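Side-chain contacts in putative acetylornithine deacetylase (Sulfolobus tokodaii, PDB 3VPB), which probably joins glutamate to the C-terminal end of the carrier protein LysW at the expense of ATP, in arginine biosynthesis: residues Val66-Gly71 / Ile75-Val80; Asp126-Pro129 / Arg135-Ser138; Glu151-Met156 / Lys162-Gln167. All blocks are in the same frame, centred on the assembly; numbering follows the deposited sequence.

In the fold
Contact 1 comes first along the chain, in the LysX preATP-grasp domain, where helix 57-69 and helix 78-84 meet around strand 73-75 at the edge of a parallel sheet. Contacts 2 and 3 follow in series within the ATP-grasp domain. Their centres are about 8 Å apart, and both use the antiparallel sheet in which strands 124-127 and 164-168 are neighbours. Contact 1 is remote, its centre about 28 Å from that of contact 2 and about 30 Å from that of contact 3. Contacts 2 and 3 both reach ADP and the third subunit, so this sheet joins the nucleotide pocket to the oligomer interface, while contact 1 joins two helices of the N-terminal domain.

Contact 1 (Val66-Gly71 / Ile75-Val80); sequences VLEAAG and INSSDV
Glu68, in the last turn of helix 57-69, faces the start of helix 78-84 with its CA 7.9 Å from the CA of Ser77, a gap that its long side chain spans. CG stands opposite the carbonyl carbon (chi1 -67°) and the chain beyond is extended, which carries the carboxylate to Ser78. There Glu68 OE1 accepts from Ser78 N at 2.9 Å in a nearly straight bond (164° at the hydrogen) that arrives from above the carboxylate plane. Glu68 OE2 is met on its syn side by Ser78 OG, which donates at 2.6 Å. Held through both oxygens by one residue, the carboxylate has little freedom to rotate. Ser77 CB also rests 3.3 Å from Glu68 OE1, and a water donates to OE1 while accepting from Asp79 N. Ser77 is the N-cap of helix 78-84, its OG taking a weak, long bond from Val80 N. Without the carboxylate, as with an alanine here, Ser78 N and OG would probably lose their acceptors and the bridging water one of its partners. On the helix 57-69 side, a Schellman motif at Gly71 turns the chain toward strand 73-75, and Ser92 of the second subunit packs on Glu68. The first three amides of helix 78-84 thus find acceptors in Glu68, a water and Ser77, and the helix's amino-terminal dipole would probably favour the ionised carboxylate.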
loop_
_atom_site.group_PDB
_atom_site.type_symbol
_atom_site.label_atom_id
_atom_site.label_comp_id
_atom_site.label_asym_id
_atom_site.label_seq_id
_atom_site.Cartn_x
_atom_site.Cartn_y
_atom_site.Cartn_z
ATOM N N VAL B 66 -25.704 4.403 3.593
ATOM C CA VAL B 66 -26.171 5.194 4.738
ATOM C C VAL B 66 -27.480 5.924 4.433
ATOM O O VAL B 66 -28.388 5.911 5.249
ATOM C CB VAL B 66 -25.127 6.180 5.248
ATOM C CG1 VAL B 66 -25.685 6.993 6.492
ATOM C CG2 VAL B 66 -23.826 5.428 5.653
ATOM N N LEU B 67 -27.605 6.488 3.229
ATOM C CA LEU B 67 -28.845 7.178 2.807
ATOM C C LEU B 67 -30.030 6.209 2.684
ATOM O O LEU B 67 -31.156 6.519 3.116
ATOM C CB LEU B 67 -28.610 7.937 1.483
ATOM C CG LEU B 67 -27.756 9.207 1.696
ATOM C CD1 LEU B 67 -27.050 9.553 0.391
ATOM C CD2 LEU B 67 -28.638 10.404 2.153
ATOM N N GLU B 68 -29.784 5.036 2.129
ATOM C CA GLU B 68 -30.810 3.976 2.064
ATOM C C GLU B 68 -31.324 3.555 3.436
ATOM O O GLU B 68 -32.500 3.236 3.599
ATOM C CB GLU B 68 -30.249 2.743 1.369
ATOM C CG GLU B 68 -29.970 2.999 -0.085
ATOM C CD GLU B 68 -29.284 1.807 -0.777
ATOM O OE1 GLU B 68 -29.404 1.738 -2.007
ATOM O OE2 GLU B 68 -28.674 0.935 -0.096
ATOM N N ALA B 69 -30.432 3.527 4.412
ATOM C CA ALA B 69 -30.791 3.141 5.767
ATOM C C ALA B 69 -31.751 4.178 6.370
ATOM O O ALA B 69 -32.566 3.841 7.228
ATOM C CB ALA B 69 -29.539 3.004 6.615
ATOM N N ALA B 70 -31.672 5.417 5.894
ATOM C CA ALA B 70 -32.609 6.471 6.315
ATOM C C ALA B 70 -33.904 6.484 5.492
ATOM O O ALA B 70 -34.758 7.356 5.699
ATOM C CB ALA B 70 -31.943 7.838 6.280
ATOM N N GLY B 71 -34.025 5.548 4.554
ATOM C CA GLY B 71 -35.204 5.437 3.662
ATOM C C GLY B 71 -35.176 6.361 2.456
ATOM O O GLY B 71 -36.228 6.603 1.851
ATOM N N ILE B 75 -29.785 6.902 -6.243
ATOM C CA ILE B 75 -29.538 6.634 -7.655
ATOM C C ILE B 75 -28.048 6.857 -7.874
ATOM O O ILE B 75 -27.623 8.001 -7.809
ATOM C CB ILE B 75 -30.335 7.654 -8.541
ATOM C CG1 ILE B 75 -31.873 7.499 -8.349
ATOM C CG2 ILE B 75 -29.931 7.555 -10.044
ATOM C CD1 ILE B 75 -32.653 8.660 -9.016
ATOM N N ASN B 76 -27.262 5.797 -8.111
ATOM C CA ASN B 76 -27.697 4.402 -8.036
ATOM C C ASN B 76 -27.772 3.836 -6.617
ATOM O O ASN B 76 -27.234 4.417 -5.677
ATOM C CB ASN B 76 -26.773 3.514 -8.901
ATOM C CG ASN B 76 -26.878 3.856 -10.367
ATOM O OD1 ASN B 76 -27.953 3.803 -10.937
ATOM N ND2 ASN B 76 -25.771 4.279 -10.964
ATOM N N SER B 77 -28.447 2.703 -6.475
ATOM C CA SER B 77 -28.524 1.990 -5.187
ATOM C C SER B 77 -27.185 1.322 -4.802
ATOM O O SER B 77 -26.323 1.069 -5.654
ATOM C CB SER B 77 -29.701 0.991 -5.191
ATOM O OG SER B 77 -29.454 -0.103 -6.066
ATOM N N SER B 78 -27.000 1.039 -3.509
ATOM C CA SER B 78 -25.740 0.435 -3.061
ATOM C C SER B 78 -25.578 -0.945 -3.680
ATOM O O SER B 78 -24.472 -1.379 -3.944
ATOM C CB SER B 78 -25.648 0.383 -1.517
ATOM O OG SER B 78 -26.627 -0.484 -0.971
ATOM N N ASP B 79 -26.692 -1.628 -3.941
ATOM C CA ASP B 79 -26.608 -2.973 -4.499
ATOM C C ASP B 79 -26.104 -2.886 -5.947
ATOM O O ASP B 79 -25.270 -3.691 -6.353
ATOM C CB ASP B 79 -27.952 -3.711 -4.371
ATOM C CG ASP B 79 -28.230 -4.219 -2.936
ATOM O OD1 ASP B 79 -29.424 -4.367 -2.558
ATOM O OD2 ASP B 79 -27.270 -4.458 -2.166
ATOM N N VAL B 80 -26.546 -1.867 -6.677
ATOM C CA VAL B 80 -26.112 -1.626 -8.053
ATOM C C VAL B 80 -24.637 -1.169 -8.057
ATOM O O VAL B 80 -23.817 -1.652 -8.847
ATOM C CB VAL B 80 -27.006 -0.581 -8.724
ATOM C CG1 VAL B 80 -26.419 -0.135 -10.054
ATOM C CG2 VAL B 80 -28.438 -1.168 -8.924
HETATM O O HOH W 1 -29.391 -1.232 -2.586
#

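Contact 2 (Asp126-Pro129 / Arg135-Ser138); sequences DKPP and RLVS. With ADP (adenosine-5'-diphosphate), chain L.
Lys127 and Val137 both touch ADP at the base of the loop that joins strands 124-127 and 138-140 as an antiparallel hairpin of the ATP-grasp domain. Lys127 NZ donates to two parts of the nucleotide, to ADP N7 of the adenine at 2.9 Å and to ADP O1A of the alpha-phosphate at 2.8 Å. The side chain leaves the backbone with CG between N and the carbonyl carbon (chi1 64°) and then runs extended, taking its ammonium end away from Val137 to the nucleotide. Gln167 OE1 on neighbouring strand 164-168 and Asn249 OD1 on strand 245-252 of another antiparallel sheet also lie within hydrogen-bonding reach of NZ, more acceptors than it has protons. Val137 supplies an apolar floor, with CG1 3.7 Å from ADP C8. Its other methyl, CG2, packs 3.9 Å from Lys127 CB.

Behind this first shell, the Pro128 ring and the Leu136 side chain cross at about a right angle, CG of the proline 3.8 Å from CB of the leucine, with Leu161 against both. Leu136 has a left-handed backbone conformation, and its N donates to Glu151 of the third subunit. Arg135 reaches outward instead, its NH2 bonded to backbone carbonyls of Glu52 and Trp54 of the LysW chain. The loop is thus in touch with nucleotide, carrier and neighbouring subunit. Farther out, Asp126 and Ser138 form an antiparallel hydrogen-bonded pair. Asp126 N reaches Ser138 O in the carbonyl plane at 2.9 Å (167°), whereas Ser138 N meets Asp126 O at 3.0 Å, bent to 151° and tilted from the carbonyl plane.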
loop_
_atom_site.group_PDB
_atom_site.type_symbol
_atom_site.label_atom_id
_atom_site.label_comp_id
_atom_site.label_asym_id
_atom_site.label_seq_id
_atom_site.Cartn_x
_atom_site.Cartn_y
_atom_site.Cartn_z
ATOM N N ASP B 126 -5.396 -8.688 -19.137
ATOM C CA ASP B 126 -5.481 -9.011 -17.705
ATOM C C ASP B 126 -5.809 -7.696 -16.997
ATOM O O ASP B 126 -5.054 -6.732 -17.060
ATOM C CB ASP B 126 -4.150 -9.591 -17.215
ATOM C CG ASP B 126 -4.169 -9.975 -15.739
ATOM O OD1 ASP B 126 -4.985 -9.405 -14.978
ATOM O OD2 ASP B 126 -3.311 -10.795 -15.314
ATOM N N LYS B 127 -6.965 -7.641 -16.345
ATOM C CA LYS B 127 -7.329 -6.444 -15.614
ATOM C C LYS B 127 -7.924 -6.821 -14.264
ATOM O O LYS B 127 -8.433 -7.936 -14.098
ATOM C CB LYS B 127 -8.284 -5.558 -16.436
ATOM C CG LYS B 127 -9.638 -6.242 -16.714
ATOM C CD LYS B 127 -10.376 -5.559 -17.878
ATOM C CE LYS B 127 -11.689 -6.290 -18.164
ATOM N NZ LYS B 127 -12.281 -5.767 -19.472
ATOM N N PRO B 128 -7.850 -5.904 -13.296
ATOM C CA PRO B 128 -8.433 -6.225 -11.986
ATOM C C PRO B 128 -9.950 -5.964 -12.007
ATOM O O PRO B 128 -10.423 -5.265 -12.908
ATOM C CB PRO B 128 -7.743 -5.243 -11.040
ATOM C CG PRO B 128 -6.581 -4.658 -11.793
ATOM C CD PRO B 128 -6.988 -4.701 -13.255
ATOM N N PRO B 129 -10.685 -6.476 -11.012
ATOM C CA PRO B 129 -12.122 -6.252 -10.956
ATOM C C PRO B 129 -12.511 -4.836 -10.565
ATOM O O PRO B 129 -13.612 -4.411 -10.859
ATOM C CB PRO B 129 -12.599 -7.272 -9.907
ATOM C CG PRO B 129 -11.427 -7.490 -9.014
ATOM C CD PRO B 129 -10.224 -7.381 -9.943
ATOM N N ARG B 135 -7.260 2.019 -15.781
ATOM C CA ARG B 135 -6.187 1.815 -14.812
ATOM C C ARG B 135 -5.899 0.307 -14.601
ATOM O O ARG B 135 -6.821 -0.459 -14.297
ATOM C CB ARG B 135 -6.566 2.478 -13.472
ATOM C CG ARG B 135 -5.390 2.829 -12.589
ATOM C CD ARG B 135 -5.790 3.841 -11.502
ATOM N NE ARG B 135 -7.014 3.405 -10.821
ATOM C CZ ARG B 135 -8.176 4.047 -10.877
ATOM N NH1 ARG B 135 -8.293 5.168 -11.584
ATOM N NH2 ARG B 135 -9.230 3.545 -10.247
ATOM N N LEU B 136 -4.625 -0.074 -14.791
ATOM C CA LEU B 136 -4.111 -1.462 -14.699
ATOM C C LEU B 136 -4.735 -2.467 -15.678
ATOM O O LEU B 136 -4.617 -3.692 -15.463
ATOM C CB LEU B 136 -4.260 -2.025 -13.277
ATOM C CG LEU B 136 -3.828 -1.136 -12.130
ATOM C CD1 LEU B 136 -4.076 -1.845 -10.781
ATOM C CD2 LEU B 136 -2.362 -0.820 -12.319
ATOM N N VAL B 137 -5.375 -1.979 -16.741
ATOM C CA VAL B 137 -5.877 -2.877 -17.800
ATOM C C VAL B 137 -4.667 -3.157 -18.686
ATOM O O VAL B 137 -4.141 -2.252 -19.342
ATOM C CB VAL B 137 -7.015 -2.253 -18.628
ATOM C CG1 VAL B 137 -7.462 -3.197 -19.779
ATOM C CG2 VAL B 137 -8.223 -1.904 -17.725
ATOM N N SER B 138 -4.225 -4.400 -18.702
ATOM C CA SER B 138 -2.917 -4.717 -19.271
ATOM C C SER B 138 -3.068 -5.658 -20.444
ATOM O O SER B 138 -3.807 -6.644 -20.365
ATOM C CB SER B 138 -2.057 -5.392 -18.233
ATOM O OG SER B 138 -1.785 -4.518 -17.178
HETATM P PB ADP L . -12.265 0.489 -17.097
HETATM O O1B ADP L . -13.308 0.288 -16.063
HETATM O O2B ADP L . -12.634 1.413 -18.246
HETATM O O3B ADP L . -10.883 0.771 -16.581
HETATM P PA ADP L . -12.484 -1.531 -19.175
HETATM O O1A ADP L . -12.617 -3.037 -18.974
HETATM O O2A ADP L . -13.587 -0.681 -19.767
HETATM O O3A ADP L . -12.047 -0.978 -17.730
HETATM O "O5'" ADP L . -11.156 -1.334 -20.057
HETATM C "C5'" ADP L . -10.684 -0.064 -20.507
HETATM C "C4'" ADP L . -10.360 -0.133 -21.988
HETATM O "O4'" ADP L . -9.464 -1.226 -22.215
HETATM C "C3'" ADP L . -11.616 -0.454 -22.805
HETATM O "O3'" ADP L . -12.286 0.746 -23.208
HETATM C "C2'" ADP L . -11.056 -1.195 -23.996
HETATM O "O2'" ADP L . -10.550 -0.271 -24.969
HETATM C "C1'" ADP L . -9.876 -1.917 -23.400
HETATM N N9 ADP L . -10.244 -3.296 -23.027
HETATM C C8 ADP L . -10.571 -3.766 -21.796
HETATM N N7 ADP L . -10.785 -5.088 -21.876
HETATM C C5 ADP L . -10.587 -5.464 -23.155
HETATM C C6 ADP L . -10.677 -6.712 -23.923
HETATM N N6 ADP L . -10.989 -7.862 -23.297
HETATM N N1 ADP L . -10.348 -6.683 -25.249
HETATM C C2 ADP L . -10.012 -5.553 -25.883
HETATM N N3 ADP L . -9.950 -4.365 -25.230
HETATM C C4 ADP L . -10.233 -4.286 -23.901
#

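Contact 3 (Glu151-Met156 / Lys162-Gln167); sequences EHRELM and KAHIVQ. With ADP (adenosine-5'-diphosphate), chain L.
A type I turn from Arg153 to Met156 receives the side chain of Lys162 just before strand 164-168. The lysine lies extended along the turn, with CG 3.5 Å from Arg153 O and CE 3.2 Å from Met156 O, so that its methylene groups line the backbone carbonyls. Arg153 packs on His164. With CG opposite the carbonyl carbon (chi1 -60°), Arg153 CG comes within 3.7 Å of His164 CE1; the bend at chi2 then turns the guanidinium alongside the ring, and the guanidinium and imidazole planes lie 25° apart as the two side chains cross obliquely. A water sits over the centre of one face of the imidazole and in the guanidinium plane, accepting from Arg153 NH1 at 2.9 Å.

Both groups are held from the neighbouring strand of the antiparallel ATP-grasp sheet. Asp126 OD1 forms a salt bridge with Arg153 NH1, and Asp126 OD2 probably hydrogen-bonds to His164 ND1. One carboxylate thus fixes the turn of both the guanidinium and the ring. The rest of the guanidinium is taken up as well, NH2 by Ser138 OG and NE by His152 of the third subunit. At the edge of the ring, in its plane, a second water, 2.8 Å from His164 NE2, leads to Glu154 OE2, and another water connects that oxygen with Lys162 O. Three residues farther along the strand, Gln167 reaches the nucleotide pocket. Its OE1 accepts from ADP N6 of the adenine at 2.8 Å (164°), while NE2 bonds to Ser104 OG and Tyr91 OH.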
loop_
_atom_site.group_PDB
_atom_site.type_symbol
_atom_site.label_atom_id
_atom_site.label_comp_id
_atom_site.label_asym_id
_atom_site.label_seq_id
_atom_site.Cartn_x
_atom_site.Cartn_y
_atom_site.Cartn_z
ATOM N N GLU B 151 4.045 -9.937 -11.112
ATOM C CA GLU B 151 4.854 -9.415 -10.015
ATOM C C GLU B 151 4.360 -8.054 -9.539
ATOM O O GLU B 151 4.309 -7.790 -8.334
ATOM C CB GLU B 151 6.331 -9.282 -10.444
ATOM C CG GLU B 151 7.107 -10.586 -10.523
ATOM C CD GLU B 151 8.615 -10.384 -10.742
ATOM O OE1 GLU B 151 9.371 -11.368 -10.594
ATOM O OE2 GLU B 151 9.031 -9.252 -11.055
ATOM N N HIS B 152 4.054 -7.182 -10.497
ATOM C CA HIS B 152 3.531 -5.866 -10.190
ATOM C C HIS B 152 2.201 -5.913 -9.438
ATOM O O HIS B 152 2.043 -5.159 -8.468
ATOM C CB HIS B 152 3.421 -5.010 -11.448
ATOM C CG HIS B 152 4.738 -4.440 -11.900
ATOM N ND1 HIS B 152 5.714 -5.202 -12.510
ATOM C CD2 HIS B 152 5.235 -3.183 -11.828
ATOM C CE1 HIS B 152 6.759 -4.437 -12.787
ATOM N NE2 HIS B 152 6.497 -3.211 -12.376
ATOM N N ARG B 153 1.270 -6.790 -9.856
ATOM C CA ARG B 153 -0.018 -6.872 -9.151
ATOM C C ARG B 153 0.165 -7.322 -7.691
ATOM O O ARG B 153 -0.608 -6.927 -6.805
ATOM C CB ARG B 153 -1.016 -7.804 -9.854
ATOM C CG ARG B 153 -1.395 -7.424 -11.283
ATOM C CD ARG B 153 -2.382 -6.260 -11.388
ATOM N NE ARG B 153 -2.519 -5.909 -12.810
ATOM C CZ ARG B 153 -3.349 -6.492 -13.669
ATOM N NH1 ARG B 153 -4.180 -7.437 -13.261
ATOM N NH2 ARG B 153 -3.339 -6.116 -14.947
ATOM N N GLU B 154 1.173 -8.155 -7.442
ATOM C CA GLU B 154 1.378 -8.717 -6.104
ATOM C C GLU B 154 1.718 -7.672 -5.059
ATOM O O GLU B 154 1.611 -7.939 -3.851
ATOM C CB GLU B 154 2.468 -9.803 -6.123
ATOM C CG GLU B 154 2.008 -11.089 -6.756
ATOM C CD GLU B 154 0.883 -11.735 -5.980
ATOM O OE1 GLU B 154 1.167 -12.264 -4.883
ATOM O OE2 GLU B 154 -0.279 -11.706 -6.458
ATOM N N LEU B 155 2.143 -6.498 -5.518
ATOM C CA LEU B 155 2.564 -5.421 -4.627
ATOM C C LEU B 155 1.500 -4.323 -4.467
ATOM O O LEU B 155 1.771 -3.255 -3.920
ATOM C CB LEU B 155 3.900 -4.838 -5.106
ATOM C CG LEU B 155 5.206 -5.548 -4.719
ATOM C CD1 LEU B 155 5.185 -7.028 -4.983
ATOM C CD2 LEU B 155 6.440 -4.921 -5.378
ATOM N N MET B 156 0.280 -4.588 -4.932
ATOM C CA MET B 156 -0.823 -3.636 -4.749
ATOM C C MET B 156 -1.317 -3.686 -3.307
ATOM O O MET B 156 -1.274 -4.737 -2.666
ATOM C CB MET B 156 -1.970 -3.935 -5.714
ATOM C CG MET B 156 -1.597 -3.780 -7.216
ATOM S SD MET B 156 -1.200 -2.097 -7.749
ATOM C CE MET B 156 0.593 -2.063 -7.670
ATOM N N LYS B 162 -5.407 -7.711 -6.663
ATOM C CA LYS B 162 -4.634 -8.933 -6.870
ATOM C C LYS B 162 -5.438 -10.038 -7.564
ATOM O O LYS B 162 -4.896 -11.095 -7.895
ATOM C CB LYS B 162 -4.083 -9.437 -5.533
ATOM C CG LYS B 162 -3.068 -8.477 -4.891
ATOM C CD LYS B 162 -2.633 -8.940 -3.506
ATOM C CE LYS B 162 -1.747 -7.873 -2.851
ATOM N NZ LYS B 162 -1.057 -8.397 -1.636
ATOM N N ALA B 163 -6.739 -9.818 -7.751
ATOM C CA ALA B 163 -7.560 -10.756 -8.489
ATOM C C ALA B 163 -7.394 -10.421 -9.976
ATOM O O ALA B 163 -7.483 -9.260 -10.358
ATOM C CB ALA B 163 -9.016 -10.617 -8.082
ATOM N N HIS B 164 -7.135 -11.424 -10.799
ATOM C CA HIS B 164 -6.898 -11.195 -12.217
ATOM C C HIS B 164 -8.087 -11.662 -13.031
ATOM O O HIS B 164 -8.451 -12.840 -12.941
ATOM C CB HIS B 164 -5.717 -12.011 -12.712
ATOM C CG HIS B 164 -4.409 -11.692 -12.039
ATOM N ND1 HIS B 164 -3.356 -11.117 -12.712
ATOM C CD2 HIS B 164 -3.961 -11.953 -10.790
ATOM C CE1 HIS B 164 -2.321 -11.002 -11.897
ATOM N NE2 HIS B 164 -2.667 -11.487 -10.718
ATOM N N ILE B 165 -8.603 -10.774 -13.879
ATOM C CA ILE B 165 -9.561 -11.170 -14.919
ATOM C C ILE B 165 -8.754 -11.330 -16.205
ATOM O O ILE B 165 -8.287 -10.349 -16.765
ATOM C CB ILE B 165 -10.667 -10.137 -15.137
ATOM C CG1 ILE B 165 -11.352 -9.796 -13.799
ATOM C CG2 ILE B 165 -11.690 -10.673 -16.162
ATOM C CD1 ILE B 165 -12.384 -8.628 -13.911
ATOM N N VAL B 166 -8.586 -12.569 -16.640
ATOM C CA VAL B 166 -7.749 -12.883 -17.786
ATOM C C VAL B 166 -8.681 -13.200 -18.939
ATOM O O VAL B 166 -9.404 -14.185 -18.879
ATOM C CB VAL B 166 -6.889 -14.116 -17.478
ATOM C CG1 VAL B 166 -6.051 -14.524 -18.701
ATOM C CG2 VAL B 166 -6.001 -13.865 -16.217
ATOM N N GLN B 167 -8.651 -12.399 -20.003
ATOM C CA GLN B 167 -9.673 -12.587 -21.031
ATOM C C GLN B 167 -9.179 -12.398 -22.444
ATOM O O GLN B 167 -8.085 -11.877 -22.691
ATOM C CB GLN B 167 -10.912 -11.710 -20.764
ATOM C CG GLN B 167 -10.629 -10.338 -20.243
ATOM C CD GLN B 167 -11.836 -9.389 -20.189
ATOM O OE1 GLN B 167 -11.716 -8.279 -20.658
ATOM N NE2 GLN B 167 -12.980 -9.812 -19.588
HETATM P PB ADP L . -12.265 0.489 -17.097
HETATM O O1B ADP L . -13.308 0.288 -16.063
HETATM O O2B ADP L . -12.634 1.413 -18.246
HETATM O O3B ADP L . -10.883 0.771 -16.581
HETATM P PA ADP L . -12.484 -1.531 -19.175
HETATM O O1A ADP L . -12.617 -3.037 -18.974
HETATM O O2A ADP L . -13.587 -0.681 -19.767
HETATM O O3A ADP L . -12.047 -0.978 -17.730
HETATM O "O5'" ADP L . -11.156 -1.334 -20.057
HETATM C "C5'" ADP L . -10.684 -0.064 -20.507
HETATM C "C4'" ADP L . -10.360 -0.133 -21.988
HETATM O "O4'" ADP L . -9.464 -1.226 -22.215
HETATM C "C3'" ADP L . -11.616 -0.454 -22.805
HETATM O "O3'" ADP L . -12.286 0.746 -23.208
HETATM C "C2'" ADP L . -11.056 -1.195 -23.996
HETATM O "O2'" ADP L . -10.550 -0.271 -24.969
HETATM C "C1'" ADP L . -9.876 -1.917 -23.400
HETATM N N9 ADP L . -10.244 -3.296 -23.027
HETATM C C8 ADP L . -10.571 -3.766 -21.796
HETATM N N7 ADP L . -10.785 -5.088 -21.876
HETATM C C5 ADP L . -10.587 -5.464 -23.155
HETATM C C6 ADP L . -10.677 -6.712 -23.923
HETATM N N6 ADP L . -10.989 -7.862 -23.297
HETATM N N1 ADP L . -10.348 -6.683 -25.249
HETATM C C2 ADP L . -10.012 -5.553 -25.883
HETATM N N3 ADP L . -9.950 -4.365 -25.230
HETATM C C4 ADP L . -10.233 -4.286 -23.901
HETATM O O HOH W 2 -4.916 -8.460 -10.628
HETATM O O HOH W 3 -0.207 -11.309 -9.343
HETATM O O HOH W 4 -2.676 -12.357 -7.363
#